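Local coordinates for protein phosphodiesterase (Pseudomonas aeruginosa, PDB 4G75) that is a colicin M-like bacteriocin, a magnesium-binding phosphodiesterase that probably kills related bacteria by degrading lipid-linked peptidoglycan precursors, at residues A145-H150 with D241-N246. Sequence-based numbering, arbitrary orientation.
Sequences AAAFAH and DLYDFN. With MG (magnesium ion), chain B; EDO (1,2-ethanediol), chain D.
Ala147 O lies over one face of the Tyr243 ring, 3.7 Å above its plane and displaced toward the rim, while Ala147 CB approaches the same ring at CE1 (3.6 Å). The Phe245 ring receives Phe148 CE1 on one face, again near the rim, and has Tyr243 OH at its edge, in plane; that hydroxyl oxygen also sits at the edge of the Phe148 ring. The two phenylalanines are neither stacked nor edge-to-face: their centroids are 4.8 Å apart with planes at 38°, and the closest atoms are Phe148 CD1 and Phe245 CE1 at 3.4 Å. Phe148 reaches this position because CG is anti to the backbone N (chi1 179°), which carries the ring off the helix beside Tyr243 OH and on to Phe245. That hydroxyl lies 3.5 Å from Phe148 CA, a van der Waals approach to the helix backbone. The carbonyl of Ala147 accepts a hydrogen bond from the hydroxyl of Tyr275, on the neighbouring strand 275-278. Leu261 and Met258 of helix 255-264 close on Phe148 and Phe245 respectively. An ethanediol molecule, probably from the crystallisation liquor, adds a weak hydrogen bond from its O1 to Asn246 O. Two residues before Tyr243, Asp241 OD2 binds magnesium at 2.5 Å together with two waters and the carbonyl oxygens of Val211 and Glu213. The contact thus packs helix 143-153 against the end of strand 229-243 and the loop after it, a buried aromatic cluster within the colicin M family region, beside the magnesium site of this bacteriocin: the side chain of Tyr243 comes within about 6 Å of that of Val211, and Asp241 is on the same strand.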
ATOM      1  N   ALA A 145      -1.262   4.015  -0.459  1.00  8.16           N
ATOM      2  CA  ALA A 145      -1.297   5.377   0.073  1.00  8.62           C
ATOM      3  C   ALA A 145      -0.642   5.448   1.449  1.00  7.51           C
ATOM      4  O   ALA A 145       0.073   6.402   1.760  1.00  5.99           O
ATOM      5  CB  ALA A 145      -2.732   5.911   0.127  1.00  5.76           C
ATOM      6  N   ALA A 146      -0.895   4.440   2.276  1.00  6.33           N
ATOM      7  CA  ALA A 146      -0.306   4.395   3.608  1.00  7.18           C
ATOM      8  C   ALA A 146       1.214   4.313   3.521  1.00  9.21           C
ATOM      9  O   ALA A 146       1.920   4.927   4.313  1.00  7.81           O
ATOM     10  CB  ALA A 146      -0.854   3.212   4.384  1.00  6.70           C
ATOM     11  N   ALA A 147       1.704   3.542   2.553  1.00  3.98           N
ATOM     12  CA  ALA A 147       3.141   3.390   2.351  1.00  2.15           C
ATOM     13  C   ALA A 147       3.771   4.713   1.926  1.00  4.91           C
ATOM     14  O   ALA A 147       4.880   5.051   2.344  1.00  6.55           O
ATOM     15  CB  ALA A 147       3.415   2.323   1.316  1.00  6.24           C
ATOM     16  N   PHE A 148       3.064   5.443   1.072  1.00  6.51           N
ATOM     17  CA  PHE A 148       3.527   6.760   0.645  1.00  9.02           C
ATOM     18  C   PHE A 148       3.523   7.730   1.825  1.00 12.20           C
ATOM     19  O   PHE A 148       4.457   8.507   2.019  1.00  7.74           O
ATOM     20  CB  PHE A 148       2.639   7.281  -0.487  1.00  8.50           C
ATOM     21  CG  PHE A 148       3.022   8.636  -0.976  1.00  5.27           C
ATOM     22  CD1 PHE A 148       4.259   8.847  -1.551  1.00  6.43           C
ATOM     23  CD2 PHE A 148       2.144   9.705  -0.864  1.00 11.86           C
ATOM     24  CE1 PHE A 148       4.625  10.107  -2.000  1.00 14.08           C
ATOM     25  CE2 PHE A 148       2.495  10.969  -1.320  1.00 11.10           C
ATOM     26  CZ  PHE A 148       3.742  11.168  -1.883  1.00  8.47           C
ATOM     27  N   ALA A 149       2.463   7.684   2.619  1.00  8.82           N
ATOM     28  CA  ALA A 149       2.381   8.552   3.779  1.00  9.03           C
ATOM     29  C   ALA A 149       3.543   8.281   4.733  1.00  9.24           C
ATOM     30  O   ALA A 149       4.121   9.209   5.296  1.00  8.40           O
ATOM     31  CB  ALA A 149       1.041   8.380   4.474  1.00  6.96           C
ATOM     32  N   HIS A 150       3.901   7.011   4.898  1.00  6.36           N
ATOM     33  CA  HIS A 150       5.005   6.669   5.788  1.00  8.13           C
ATOM     34  C   HIS A 150       6.357   7.145   5.247  1.00 11.24           C
ATOM     35  O   HIS A 150       7.284   7.444   6.008  1.00  9.21           O
ATOM     36  CB  HIS A 150       5.046   5.168   6.078  1.00  7.61           C
ATOM     37  CG  HIS A 150       5.979   4.813   7.192  1.00 13.25           C
ATOM     38  ND1 HIS A 150       5.604   4.863   8.517  1.00 22.40           N
ATOM     39  CD2 HIS A 150       7.284   4.454   7.181  1.00 24.01           C
ATOM     40  CE1 HIS A 150       6.631   4.520   9.275  1.00 16.22           C
ATOM     41  NE2 HIS A 150       7.664   4.272   8.488  1.00 19.11           N
ATOM     42  N   ASP A 241      12.445  -5.104   1.783  1.00  9.33           N
ATOM     43  CA  ASP A 241      12.471  -4.348   0.547  1.00  8.46           C
ATOM     44  C   ASP A 241      12.411  -2.856   0.845  1.00 11.52           C
ATOM     45  O   ASP A 241      11.526  -2.395   1.558  1.00 13.08           O
ATOM     46  CB  ASP A 241      11.288  -4.761  -0.325  1.00 22.32           C
ATOM     47  CG  ASP A 241      11.542  -4.514  -1.789  1.00 29.92           C
ATOM     48  OD1 ASP A 241      12.304  -5.295  -2.395  1.00 23.57           O
ATOM     49  OD2 ASP A 241      10.984  -3.539  -2.328  1.00 14.73           O
ATOM     50  N   LEU A 242      13.351  -2.099   0.294  1.00 13.01           N
ATOM     51  CA  LEU A 242      13.422  -0.668   0.579  1.00 11.22           C
ATOM     52  C   LEU A 242      12.320   0.127  -0.114  1.00 11.90           C
ATOM     53  O   LEU A 242      12.169   0.052  -1.334  1.00 12.16           O
ATOM     54  CB  LEU A 242      14.793  -0.117   0.174  1.00 10.34           C
ATOM     55  CG  LEU A 242      15.011   1.357   0.497  1.00 18.73           C
ATOM     56  CD1 LEU A 242      15.120   1.530   1.999  1.00 13.70           C
ATOM     57  CD2 LEU A 242      16.258   1.864  -0.200  1.00 30.06           C
ATOM     58  N   TYR A 243      11.538   0.886   0.657  1.00 10.41           N
ATOM     59  CA  TYR A 243      10.567   1.787   0.044  1.00  5.59           C
ATOM     60  C   TYR A 243      11.250   3.118  -0.218  1.00  6.57           C
ATOM     61  O   TYR A 243      11.604   3.835   0.719  1.00 12.59           O
ATOM     62  CB  TYR A 243       9.338   2.007   0.929  1.00  8.47           C
ATOM     63  CG  TYR A 243       8.234   2.773   0.221  1.00  6.79           C
ATOM     64  CD1 TYR A 243       7.138   2.115  -0.312  1.00  8.69           C
ATOM     65  CD2 TYR A 243       8.312   4.149   0.059  1.00  8.39           C
ATOM     66  CE1 TYR A 243       6.135   2.811  -0.968  1.00  7.77           C
ATOM     67  CE2 TYR A 243       7.316   4.853  -0.587  1.00 10.00           C
ATOM     68  CZ  TYR A 243       6.237   4.181  -1.106  1.00  8.82           C
ATOM     69  OH  TYR A 243       5.247   4.881  -1.754  1.00 10.01           O
ATOM     70  N   ASP A 244      11.441   3.439  -1.492  1.00 10.89           N
ATOM     71  CA  ASP A 244      12.065   4.703  -1.866  1.00 13.75           C
ATOM     72  C   ASP A 244      11.258   5.421  -2.941  1.00 16.00           C
ATOM     73  O   ASP A 244      11.798   6.225  -3.701  1.00 19.82           O
ATOM     74  CB  ASP A 244      13.517   4.484  -2.318  1.00 18.02           C
ATOM     75  CG  ASP A 244      13.648   3.450  -3.432  1.00 25.78           C
ATOM     76  OD1 ASP A 244      12.621   2.962  -3.950  1.00 16.89           O
ATOM     77  OD2 ASP A 244      14.797   3.114  -3.792  1.00 25.91           O
ATOM     78  N   PHE A 245       9.961   5.118  -2.989  1.00  7.94           N
ATOM     79  CA  PHE A 245       9.045   5.703  -3.967  1.00 18.58           C
ATOM     80  C   PHE A 245       9.541   5.467  -5.392  1.00 20.05           C
ATOM     81  O   PHE A 245       9.593   6.379  -6.212  1.00 17.42           O
ATOM     82  CB  PHE A 245       8.819   7.193  -3.687  1.00 20.40           C
ATOM     83  CG  PHE A 245       7.550   7.737  -4.294  1.00 13.50           C
ATOM     84  CD1 PHE A 245       6.321   7.167  -3.994  1.00 12.09           C
ATOM     85  CD2 PHE A 245       7.588   8.811  -5.170  1.00 20.92           C
ATOM     86  CE1 PHE A 245       5.152   7.659  -4.555  1.00 10.31           C
ATOM     87  CE2 PHE A 245       6.426   9.307  -5.730  1.00 14.48           C
ATOM     88  CZ  PHE A 245       5.208   8.738  -5.423  1.00 16.02           C
ATOM     89  N   ASN A 246       9.906   4.218  -5.656  1.00 12.87           N
ATOM     90  CA  ASN A 246      10.411   3.771  -6.948  1.00 11.33           C
ATOM     91  C   ASN A 246       9.378   3.978  -8.049  1.00  9.45           C
ATOM     92  O   ASN A 246       8.273   3.449  -7.968  1.00 17.75           O
ATOM     93  CB  ASN A 246      10.763   2.286  -6.832  1.00 16.79           C
ATOM     94  CG  ASN A 246      11.562   1.762  -8.016  1.00 22.37           C
ATOM     95  OD1 ASN A 246      11.503   2.298  -9.119  1.00 16.18           O
ATOM     96  ND2 ASN A 246      12.310   0.690  -7.782  1.00 19.34           N
TER
HETATM   97 MG    MG B 301      10.628  -3.394  -4.768  1.00 11.33          MG
HETATM   98  C1  EDO D 303       5.485   3.849  -6.482  1.00 31.46           C
HETATM   99  O1  EDO D 303       6.394   3.933  -5.378  1.00 40.09           O
HETATM  100  C2  EDO D 303       4.208   3.140  -6.055  1.00 36.53           C
HETATM  101  O2  EDO D 303       3.535   3.897  -5.045  1.00 16.83           O
HETATM  102  O   HOH W   1      13.095  -2.963  -5.250  1.00 24.17           O
HETATM  103  O   HOH W   2      10.323  -0.882  -4.655  1.00 17.19           O